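Local coordinates for protein acetylserotonin O-methyltransferase (Homo sapiens, PDB 4A6D) that catalyses the last step of melatonin synthesis, transferring a methyl group from S-adenosylmethionine to N-acetylserotonin, at residues D185-C197 / V208-F222. Numbering follows the deposited sequence.
Sequences DLGGGAGALAKEC and VFDIPEVVWTAKQHF. With SAM (S-adenosylmethionine), chain D.
Val208 forks against the glycine-rich loop that follows strand 182-186. With Val208 CG1 anti to the backbone N (chi1 176°), that methyl packs on Gly188 CA. Val208 CG2 turns to the first turn of helix 192-200 and meets Ala194 CB at 3.6 Å. A CB on Gly188 would run into Val208 CG1, so glycine lets the loop come this close to the strand. Farther along, helix 212-221 backs the same loop: Val214 CG1 packs on Gly189 CA, and Ala218 CB on Ala190 CA. Beyond the helix end, the Phe222 ring turns one face to Ala190 in a CH-pi contact, Ala190 CB lying 3.9 Å from the ring centroid. On the other face of the sheet Leu186 CD2 leans obliquely on Phe209, whose CE1 also reaches the adenine of SAM.

Strands 182-186 and 205-210 run parallel, joined by Phe209 N to Asp185 O at 2.8 Å. Where the loop departs, Phe209 O accepts from both Gly187 N and Gly188 N, the latter tilted 33° from the carbonyl plane. At the strand end the Asp210 carboxylate divides its work. Asp210 OD2 takes Gly189 N on its anti side at 2.9 Å, 27° out of the carboxylate plane, and also SAM O3'. Asp210 OD1 takes Ile211 N as well as a ribose hydroxyl. The distance from Asp210 OD1 to SAM O2' is 2.6 Å. An asparagine here would put an NH2 where one carboxylate oxygen accepts, and would probably leave Gly189 N or Ile211 N without its acceptor and disturb the ribose hydroxyl on that side. Gly187 O receives the SAM amino nitrogen. In this Rossmann-type cofactor site of class I methyltransferases, the acidic residue ending the second strand both grips the ribose diol and ties down the glycine loop, so loop shape and cofactor binding are probably linked.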
loop_
_atom_site.group_PDB
_atom_site.type_symbol
_atom_site.label_atom_id
_atom_site.label_comp_id
_atom_site.label_asym_id
_atom_site.label_seq_id
_atom_site.Cartn_x
_atom_site.Cartn_y
_atom_site.Cartn_z
ATOM N N ASP A 185 -7.883 17.287 28.959
ATOM C CA ASP A 185 -7.448 16.449 27.827
ATOM C C ASP A 185 -5.950 16.651 27.654
ATOM O O ASP A 185 -5.516 17.695 27.153
ATOM C CB ASP A 185 -8.208 16.761 26.522
ATOM C CG ASP A 185 -8.074 15.679 25.459
ATOM O OD1 ASP A 185 -7.343 14.688 25.702
ATOM O OD2 ASP A 185 -8.671 15.835 24.369
ATOM N N LEU A 186 -5.162 15.694 28.178
ATOM C CA LEU A 186 -3.695 15.753 28.151
ATOM C C LEU A 186 -3.215 15.348 26.806
ATOM O O LEU A 186 -3.394 14.192 26.421
ATOM C CB LEU A 186 -3.103 14.834 29.224
ATOM C CG LEU A 186 -3.308 15.257 30.660
ATOM C CD1 LEU A 186 -3.055 14.110 31.564
ATOM C CD2 LEU A 186 -2.393 16.395 31.024
ATOM N N GLY A 187 -2.652 16.294 26.068
ATOM C CA GLY A 187 -2.214 16.046 24.698
ATOM C C GLY A 187 -3.436 16.140 23.817
ATOM O O GLY A 187 -3.581 15.372 22.874
ATOM N N GLY A 188 -4.339 17.053 24.173
ATOM C CA GLY A 188 -5.619 17.245 23.500
ATOM C C GLY A 188 -5.597 17.794 22.089
ATOM O O GLY A 188 -6.646 17.835 21.440
ATOM N N GLY A 189 -4.422 18.241 21.630
ATOM C CA GLY A 189 -4.222 18.777 20.283
ATOM C C GLY A 189 -5.074 19.989 19.967
ATOM O O GLY A 189 -5.111 20.950 20.742
ATOM N N ALA A 190 -5.806 19.921 18.839
ATOM C CA ALA A 190 -6.703 20.980 18.347
ATOM C C ALA A 190 -7.967 21.165 19.213
ATOM O O ALA A 190 -8.643 22.187 19.083
ATOM C CB ALA A 190 -7.090 20.706 16.900
ATOM N N GLY A 191 -8.264 20.171 20.062
ATOM C CA GLY A 191 -9.410 20.170 20.968
ATOM C C GLY A 191 -10.704 19.596 20.424
ATOM O O GLY A 191 -11.774 19.892 20.961
ATOM N N ALA A 192 -10.620 18.768 19.356
ATOM C CA ALA A 192 -11.773 18.141 18.706
ATOM C C ALA A 192 -12.553 17.248 19.678
ATOM O O ALA A 192 -13.771 17.406 19.814
ATOM C CB ALA A 192 -11.321 17.342 17.501
ATOM N N LEU A 193 -11.838 16.353 20.390
ATOM C CA LEU A 193 -12.423 15.457 21.373
ATOM C C LEU A 193 -13.071 16.255 22.517
ATOM O O LEU A 193 -14.188 15.942 22.922
ATOM C CB LEU A 193 -11.368 14.454 21.875
ATOM C CG LEU A 193 -11.877 13.158 22.520
ATOM C CD1 LEU A 193 -12.775 12.337 21.565
ATOM C CD2 LEU A 193 -10.725 12.331 23.006
ATOM N N ALA A 194 -12.408 17.341 22.970
ATOM C CA ALA A 194 -12.924 18.220 24.023
ATOM C C ALA A 194 -14.199 18.922 23.573
ATOM O O ALA A 194 -15.119 19.032 24.364
ATOM C CB ALA A 194 -11.880 19.238 24.410
ATOM N N LYS A 195 -14.272 19.375 22.309
ATOM C CA LYS A 195 -15.462 20.019 21.742
ATOM C C LYS A 195 -16.647 19.050 21.812
ATOM O O LYS A 195 -17.741 19.455 22.215
ATOM C CB LYS A 195 -15.216 20.458 20.285
ATOM C CG LYS A 195 -14.786 21.920 20.116
ATOM C CD LYS A 195 -14.177 22.190 18.718
ATOM C CE LYS A 195 -14.338 23.624 18.245
ATOM N NZ LYS A 195 -13.468 23.936 17.076
ATOM N N GLU A 196 -16.402 17.765 21.484
ATOM C CA GLU A 196 -17.394 16.690 21.507
ATOM C C GLU A 196 -17.804 16.388 22.930
ATOM O O GLU A 196 -18.999 16.264 23.213
ATOM C CB GLU A 196 -16.838 15.427 20.818
ATOM C CG GLU A 196 -17.762 14.218 20.860
ATOM C CD GLU A 196 -18.944 14.237 19.915
ATOM O OE1 GLU A 196 -18.719 14.177 18.684
ATOM O OE2 GLU A 196 -20.096 14.232 20.406
ATOM N N CYS A 197 -16.816 16.297 23.829
ATOM C CA CYS A 197 -17.025 16.033 25.249
ATOM C C CYS A 197 -17.981 17.034 25.910
ATOM O O CYS A 197 -18.909 16.623 26.611
ATOM C CB CYS A 197 -15.689 15.966 25.975
ATOM S SG CYS A 197 -15.716 14.935 27.452
ATOM N N VAL A 208 -7.752 21.874 27.532
ATOM C CA VAL A 208 -6.940 21.141 26.562
ATOM C C VAL A 208 -5.471 21.448 26.902
ATOM O O VAL A 208 -5.066 22.615 26.905
ATOM C CB VAL A 208 -7.304 21.449 25.085
ATOM C CG1 VAL A 208 -6.360 20.735 24.123
ATOM C CG2 VAL A 208 -8.752 21.060 24.779
ATOM N N PHE A 209 -4.703 20.413 27.271
ATOM C CA PHE A 209 -3.283 20.548 27.600
ATOM C C PHE A 209 -2.404 20.014 26.468
ATOM O O PHE A 209 -2.568 18.882 26.022
ATOM C CB PHE A 209 -2.945 19.850 28.928
ATOM C CG PHE A 209 -1.560 20.147 29.455
ATOM C CD1 PHE A 209 -0.453 19.433 28.999
ATOM C CD2 PHE A 209 -1.355 21.163 30.382
ATOM C CE1 PHE A 209 0.820 19.712 29.484
ATOM C CE2 PHE A 209 -0.084 21.428 30.881
ATOM C CZ PHE A 209 0.994 20.698 30.440
ATOM N N ASP A 210 -1.462 20.828 26.007
ATOM C CA ASP A 210 -0.539 20.433 24.948
ATOM C C ASP A 210 0.690 21.331 24.935
ATOM O O ASP A 210 0.761 22.278 25.720
ATOM C CB ASP A 210 -1.240 20.370 23.571
ATOM C CG ASP A 210 -0.777 19.194 22.720
ATOM O OD1 ASP A 210 0.412 19.182 22.327
ATOM O OD2 ASP A 210 -1.621 18.302 22.409
ATOM N N ILE A 211 1.668 21.018 24.062
ATOM C CA ILE A 211 2.907 21.773 23.938
ATOM C C ILE A 211 2.597 23.164 23.364
ATOM O O ILE A 211 1.681 23.263 22.523
ATOM C CB ILE A 211 4.000 20.998 23.128
ATOM C CG1 ILE A 211 3.618 20.820 21.650
ATOM C CG2 ILE A 211 4.356 19.661 23.805
ATOM C CD1 ILE A 211 4.761 20.579 20.700
ATOM N N PRO A 212 3.344 24.224 23.825
ATOM C CA PRO A 212 3.102 25.603 23.350
ATOM C C PRO A 212 2.825 25.829 21.880
ATOM O O PRO A 212 2.000 26.680 21.570
ATOM C CB PRO A 212 4.374 26.331 23.764
ATOM C CG PRO A 212 4.773 25.646 25.030
ATOM C CD PRO A 212 4.419 24.205 24.849
ATOM N N GLU A 213 3.527 25.104 20.986
ATOM C CA GLU A 213 3.409 25.195 19.534
ATOM C C GLU A 213 2.035 24.695 19.030
ATOM O O GLU A 213 1.496 25.245 18.060
ATOM C CB GLU A 213 4.550 24.393 18.867
ATOM C CG GLU A 213 5.950 24.848 19.277
ATOM C CD GLU A 213 6.622 24.108 20.426
ATOM O OE1 GLU A 213 6.020 23.993 21.525
ATOM O OE2 GLU A 213 7.779 23.671 20.229
ATOM N N VAL A 214 1.484 23.640 19.687
ATOM C CA VAL A 214 0.187 23.065 19.338
ATOM C C VAL A 214 -0.935 23.998 19.800
ATOM O O VAL A 214 -1.830 24.307 19.021
ATOM C CB VAL A 214 0.030 21.597 19.837
ATOM C CG1 VAL A 214 -1.419 21.111 19.746
ATOM C CG2 VAL A 214 0.959 20.663 19.064
ATOM N N VAL A 215 -0.849 24.487 21.034
ATOM C CA VAL A 215 -1.834 25.403 21.624
ATOM C C VAL A 215 -2.001 26.687 20.767
ATOM O O VAL A 215 -3.137 27.080 20.473
ATOM C CB VAL A 215 -1.511 25.664 23.122
ATOM C CG1 VAL A 215 -2.383 26.770 23.719
ATOM C CG2 VAL A 215 -1.642 24.370 23.932
ATOM N N TRP A 216 -0.868 27.266 20.295
ATOM C CA TRP A 216 -0.825 28.476 19.475
ATOM C C TRP A 216 -1.495 28.212 18.145
ATOM O O TRP A 216 -2.395 28.963 17.774
ATOM C CB TRP A 216 0.620 28.987 19.334
ATOM C CG TRP A 216 0.788 30.273 18.564
ATOM C CD1 TRP A 216 1.144 30.397 17.253
ATOM C CD2 TRP A 216 0.695 31.610 19.083
ATOM N NE1 TRP A 216 1.273 31.728 16.918
ATOM C CE2 TRP A 216 0.982 32.495 18.017
ATOM C CE3 TRP A 216 0.394 32.151 20.350
ATOM C CZ2 TRP A 216 0.972 33.892 18.176
ATOM C CZ3 TRP A 216 0.401 33.536 20.510
ATOM C CH2 TRP A 216 0.675 34.389 19.431
ATOM N N THR A 217 -1.130 27.097 17.477
ATOM C CA THR A 217 -1.711 26.658 16.200
ATOM C C THR A 217 -3.224 26.393 16.342
ATOM O O THR A 217 -3.993 26.793 15.462
ATOM C CB THR A 217 -0.956 25.430 15.657
ATOM O OG1 THR A 217 0.429 25.736 15.545
ATOM C CG2 THR A 217 -1.467 24.976 14.313
ATOM N N ALA A 218 -3.638 25.731 17.444
ATOM C CA ALA A 218 -5.039 25.423 17.740
ATOM C C ALA A 218 -5.889 26.695 17.817
ATOM O O ALA A 218 -6.947 26.754 17.194
ATOM C CB ALA A 218 -5.154 24.625 19.032
ATOM N N LYS A 219 -5.396 27.728 18.523
ATOM C CA LYS A 219 -6.096 29.007 18.668
ATOM C C LYS A 219 -6.101 29.827 17.371
ATOM O O LYS A 219 -7.083 30.509 17.087
ATOM C CB LYS A 219 -5.535 29.801 19.854
ATOM C CG LYS A 219 -5.765 29.086 21.183
ATOM C CD LYS A 219 -5.118 29.790 22.365
ATOM C CE LYS A 219 -6.121 30.542 23.206
ATOM N NZ LYS A 219 -7.040 29.628 23.939
ATOM N N GLN A 220 -5.033 29.713 16.568
ATOM C CA GLN A 220 -4.884 30.431 15.298
ATOM C C GLN A 220 -5.680 29.843 14.128
ATOM O O GLN A 220 -6.025 30.584 13.209
ATOM C CB GLN A 220 -3.404 30.525 14.899
ATOM C CG GLN A 220 -2.603 31.571 15.673
ATOM C CD GLN A 220 -1.251 31.865 15.052
ATOM O OE1 GLN A 220 -0.734 32.985 15.151
ATOM N NE2 GLN A 220 -0.618 30.866 14.430
ATOM N N HIS A 221 -5.939 28.524 14.135
ATOM C CA HIS A 221 -6.629 27.852 13.027
ATOM C C HIS A 221 -8.002 27.218 13.327
ATOM O O HIS A 221 -8.679 26.781 12.393
ATOM C CB HIS A 221 -5.674 26.872 12.321
ATOM C CG HIS A 221 -4.520 27.554 11.643
ATOM N ND1 HIS A 221 -3.409 27.979 12.355
ATOM C CD2 HIS A 221 -4.357 27.888 10.343
ATOM C CE1 HIS A 221 -2.607 28.543 11.466
ATOM N NE2 HIS A 221 -3.134 28.514 10.245
ATOM N N PHE A 222 -8.423 27.190 14.611
ATOM C CA PHE A 222 -9.707 26.617 15.040
ATOM C C PHE A 222 -10.406 27.599 15.993
ATOM O O PHE A 222 -9.779 28.055 16.957
ATOM C CB PHE A 222 -9.499 25.235 15.706
ATOM C CG PHE A 222 -8.660 24.248 14.920
ATOM C CD1 PHE A 222 -7.273 24.233 15.042
ATOM C CD2 PHE A 222 -9.257 23.320 14.074
ATOM C CE1 PHE A 222 -6.495 23.329 14.307
ATOM C CE2 PHE A 222 -8.478 22.410 13.346
ATOM C CZ PHE A 222 -7.104 22.415 13.473
HETATM N N SAM D . -5.301 13.437 21.817
HETATM C CA SAM D . -5.272 13.808 20.385
HETATM C C SAM D . -6.051 12.902 19.408
HETATM O O SAM D . -6.200 11.736 19.710
HETATM O OXT SAM D . -6.540 13.309 18.306
HETATM C CB SAM D . -3.821 13.973 20.010
HETATM C CG SAM D . -3.039 12.655 19.978
HETATM S SD SAM D . -1.345 13.019 19.393
HETATM C CE SAM D . -0.804 11.416 18.963
HETATM C "C5'" SAM D . -0.372 13.124 20.931
HETATM C "C4'" SAM D . -0.556 14.564 21.434
HETATM O "O4'" SAM D . 0.292 14.666 22.564
HETATM C "C3'" SAM D . -0.073 15.640 20.387
HETATM O "O3'" SAM D . -1.067 16.659 20.191
HETATM C "C2'" SAM D . 1.264 16.146 21.022
HETATM O "O2'" SAM D . 1.663 17.489 20.751
HETATM C "C1'" SAM D . 0.963 15.951 22.519
HETATM N N9 SAM D . 2.188 15.886 23.343
HETATM C C8 SAM D . 3.330 15.135 23.074
HETATM N N7 SAM D . 4.207 15.307 24.018
HETATM C C5 SAM D . 3.719 16.230 24.936
HETATM C C6 SAM D . 4.191 16.830 26.119
HETATM N N6 SAM D . 5.394 16.448 26.610
HETATM N N1 SAM D . 3.378 17.706 26.810
HETATM C C2 SAM D . 2.186 18.087 26.327
HETATM N N3 SAM D . 1.719 17.540 25.195
HETATM C C4 SAM D . 2.397 16.594 24.515
#